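Local coordinates for NADH dehydrogenase (Methanothermobacter marburgensis, PDB 4R81), which binds flavin mononucleotide and probably oxidises NADH or NADPH with a quinone as electron acceptor, at residues 159-163 with 164-168. Numbering follows the deposited sequence.
Sequences DRLLG and VGVKN
L161 and L162 accept through their carbonyls from V166 and G165 in a Schellman motif that ends the helix: V166 N reaches L161 O at 3.1 Å and G165 N reaches L162 O at 3.2 Å, with the chain reversing through a type I turn from L162 to G165. L161 O also accepts from V164 N (3.1 Å), and its two donors approach from opposite faces of the carbonyl plane. G165 takes the positive phi, 107°, that the C-prime place of the motif requires. A water donates to both L162 O and V166 O, linking the helix end to the chain just past the turn.

V164 CG2 lies against the carbonyl oxygens of R160 and L161, 3.3 Å from L161 O, while CG1 lies beside G163. V166 CB and CG2 press against L161 O, with CB at 3.3 Å. Because V166 CG2 stands anti to its carbonyl carbon (CG1 at chi1 176°), it lies alongside L161 CD2, 4.2 Å away, both side chains pointing the same way. L162 CD2 comes 3.4 Å from V166 O.

D159 OD2 hydrogen-bonds S94 OG of the second subunit, and D159 touches FMN. The motif links helix 148-162 to strand 169-174, outermost in this chain's parallel sheet. R160, salt-bridged to D95, packs on helix 98-107, and L161 on A130 and V132 of strand 129-135 and on V169.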
ATOM      1  N   ASP A 159      12.408   2.344   1.119  1.00 21.60           N
ATOM      2  CA  ASP A 159      11.850   3.685   0.980  1.00 20.20           C
ATOM      3  C   ASP A 159      11.234   4.207   2.276  1.00 19.95           C
ATOM      4  O   ASP A 159      11.509   5.329   2.700  1.00 21.96           O
ATOM      5  CB  ASP A 159      10.808   3.707  -0.135  1.00 21.23           C
ATOM      6  CG  ASP A 159      10.300   5.105  -0.437  1.00 23.68           C
ATOM      7  OD1 ASP A 159      11.129   6.041  -0.505  1.00 27.46           O
ATOM      8  OD2 ASP A 159       9.071   5.272  -0.616  1.00 24.93           O
ATOM      9  N   ARG A 160      10.393   3.396   2.904  1.00 19.49           N
ATOM     10  CA  ARG A 160       9.595   3.890   4.021  1.00 18.16           C
ATOM     11  C   ARG A 160      10.334   3.957   5.351  1.00 19.41           C
ATOM     12  O   ARG A 160       9.898   4.655   6.263  1.00 21.61           O
ATOM     13  CB  ARG A 160       8.315   3.062   4.174  1.00 17.77           C
ATOM     14  CG  ARG A 160       7.316   3.272   3.064  1.00 18.34           C
ATOM     15  CD  ARG A 160       6.137   2.334   3.206  1.00 18.05           C
ATOM     16  NE  ARG A 160       5.370   2.251   1.963  1.00 17.42           N
ATOM     17  CZ  ARG A 160       4.454   1.322   1.697  1.00 17.58           C
ATOM     18  NH1 ARG A 160       4.163   0.389   2.592  1.00 18.00           N
ATOM     19  NH2 ARG A 160       3.836   1.326   0.529  1.00 18.68           N
ATOM     20  N   LEU A 161      11.452   3.250   5.475  1.00 20.59           N
ATOM     21  CA  LEU A 161      12.153   3.220   6.760  1.00 21.15           C
ATOM     22  C   LEU A 161      13.584   3.738   6.652  1.00 22.27           C
ATOM     23  O   LEU A 161      13.893   4.820   7.160  1.00 23.08           O
ATOM     24  CB  LEU A 161      12.071   1.825   7.392  1.00 21.17           C
ATOM     25  CG  LEU A 161      10.635   1.468   7.801  1.00 21.57           C
ATOM     26  CD1 LEU A 161      10.506   0.003   8.193  1.00 21.62           C
ATOM     27  CD2 LEU A 161      10.137   2.374   8.943  1.00 22.25           C
ATOM     28  N   LEU A 162      14.457   2.994   5.980  1.00 23.77           N
ATOM     29  CA  LEU A 162      15.808   3.499   5.746  1.00 23.35           C
ATOM     30  C   LEU A 162      15.754   4.844   5.017  1.00 24.23           C
ATOM     31  O   LEU A 162      16.572   5.727   5.273  1.00 24.54           O
ATOM     32  CB  LEU A 162      16.657   2.489   4.959  1.00 23.88           C
ATOM     33  CG  LEU A 162      17.035   1.174   5.659  1.00 24.04           C
ATOM     34  CD1 LEU A 162      17.607   0.154   4.674  1.00 25.28           C
ATOM     35  CD2 LEU A 162      18.009   1.418   6.807  1.00 24.83           C
ATOM     36  N   GLY A 163      14.775   5.002   4.128  1.00 23.49           N
ATOM     37  CA  GLY A 163      14.659   6.202   3.312  1.00 25.48           C
ATOM     38  C   GLY A 163      14.287   7.463   4.073  1.00 26.69           C
ATOM     39  O   GLY A 163      14.422   8.578   3.543  1.00 27.30           O
ATOM     40  N   VAL A 164      13.815   7.301   5.306  1.00 25.20           N
ATOM     41  CA  VAL A 164      13.443   8.450   6.127  1.00 25.83           C
ATOM     42  C   VAL A 164      14.360   8.594   7.339  1.00 26.51           C
ATOM     43  O   VAL A 164      14.090   9.381   8.251  1.00 27.42           O
ATOM     44  CB  VAL A 164      11.958   8.401   6.570  1.00 24.50           C
ATOM     45  CG1 VAL A 164      11.053   8.300   5.357  1.00 24.82           C
ATOM     46  CG2 VAL A 164      11.701   7.242   7.526  1.00 25.25           C
ATOM     47  N   GLY A 165      15.452   7.836   7.343  1.00 25.69           N
ATOM     48  CA  GLY A 165      16.479   8.011   8.352  1.00 25.45           C
ATOM     49  C   GLY A 165      16.598   6.954   9.436  1.00 26.45           C
ATOM     50  O   GLY A 165      17.503   7.036  10.260  1.00 28.05           O
ATOM     51  N   VAL A 166      15.693   5.978   9.465  1.00 25.56           N
ATOM     52  CA  VAL A 166      15.834   4.872  10.413  1.00 25.50           C
ATOM     53  C   VAL A 166      17.200   4.207  10.193  1.00 25.55           C
ATOM     54  O   VAL A 166      17.566   3.904   9.063  1.00 25.93           O
ATOM     55  CB  VAL A 166      14.713   3.837  10.247  1.00 26.27           C
ATOM     56  CG1 VAL A 166      14.941   2.663  11.188  1.00 27.59           C
ATOM     57  CG2 VAL A 166      13.354   4.481  10.509  1.00 26.88           C
ATOM     58  N   LYS A 167      17.959   3.991  11.265  1.00 26.28           N
ATOM     59  CA  LYS A 167      19.361   3.605  11.104  1.00 28.01           C
ATOM     60  C   LYS A 167      19.578   2.134  10.755  1.00 27.96           C
ATOM     61  O   LYS A 167      20.534   1.790  10.053  1.00 29.86           O
ATOM     62  CB  LYS A 167      20.168   4.000  12.344  1.00 30.55           C
ATOM     63  CG  LYS A 167      20.151   5.498  12.598  1.00 31.67           C
ATOM     64  CD  LYS A 167      21.189   5.932  13.619  1.00 32.94           C
ATOM     65  CE  LYS A 167      21.171   7.441  13.775  1.00 34.90           C
ATOM     66  NZ  LYS A 167      19.889   7.914  14.382  1.00 35.19           N
ATOM     67  N   ASN A 168      18.686   1.280  11.242  1.00 28.69           N
ATOM     68  CA  ASN A 168      18.802  -0.166  11.080  1.00 27.66           C
ATOM     69  C   ASN A 168      17.406  -0.750  10.950  1.00 24.25           C
ATOM     70  O   ASN A 168      16.498  -0.337  11.675  1.00 25.25           O
ATOM     71  CB  ASN A 168      19.485  -0.795  12.301  1.00 30.08           C
ATOM     72  CG  ASN A 168      20.910  -0.317  12.492  1.00 33.12           C
ATOM     73  OD1 ASN A 168      21.833  -0.814  11.845  1.00 35.19           O
ATOM     74  ND2 ASN A 168      21.101   0.644  13.393  1.00 32.20           N
TER
HETATM   75  O   HOH W   1      18.681   5.389   6.940  1.00 29.93           O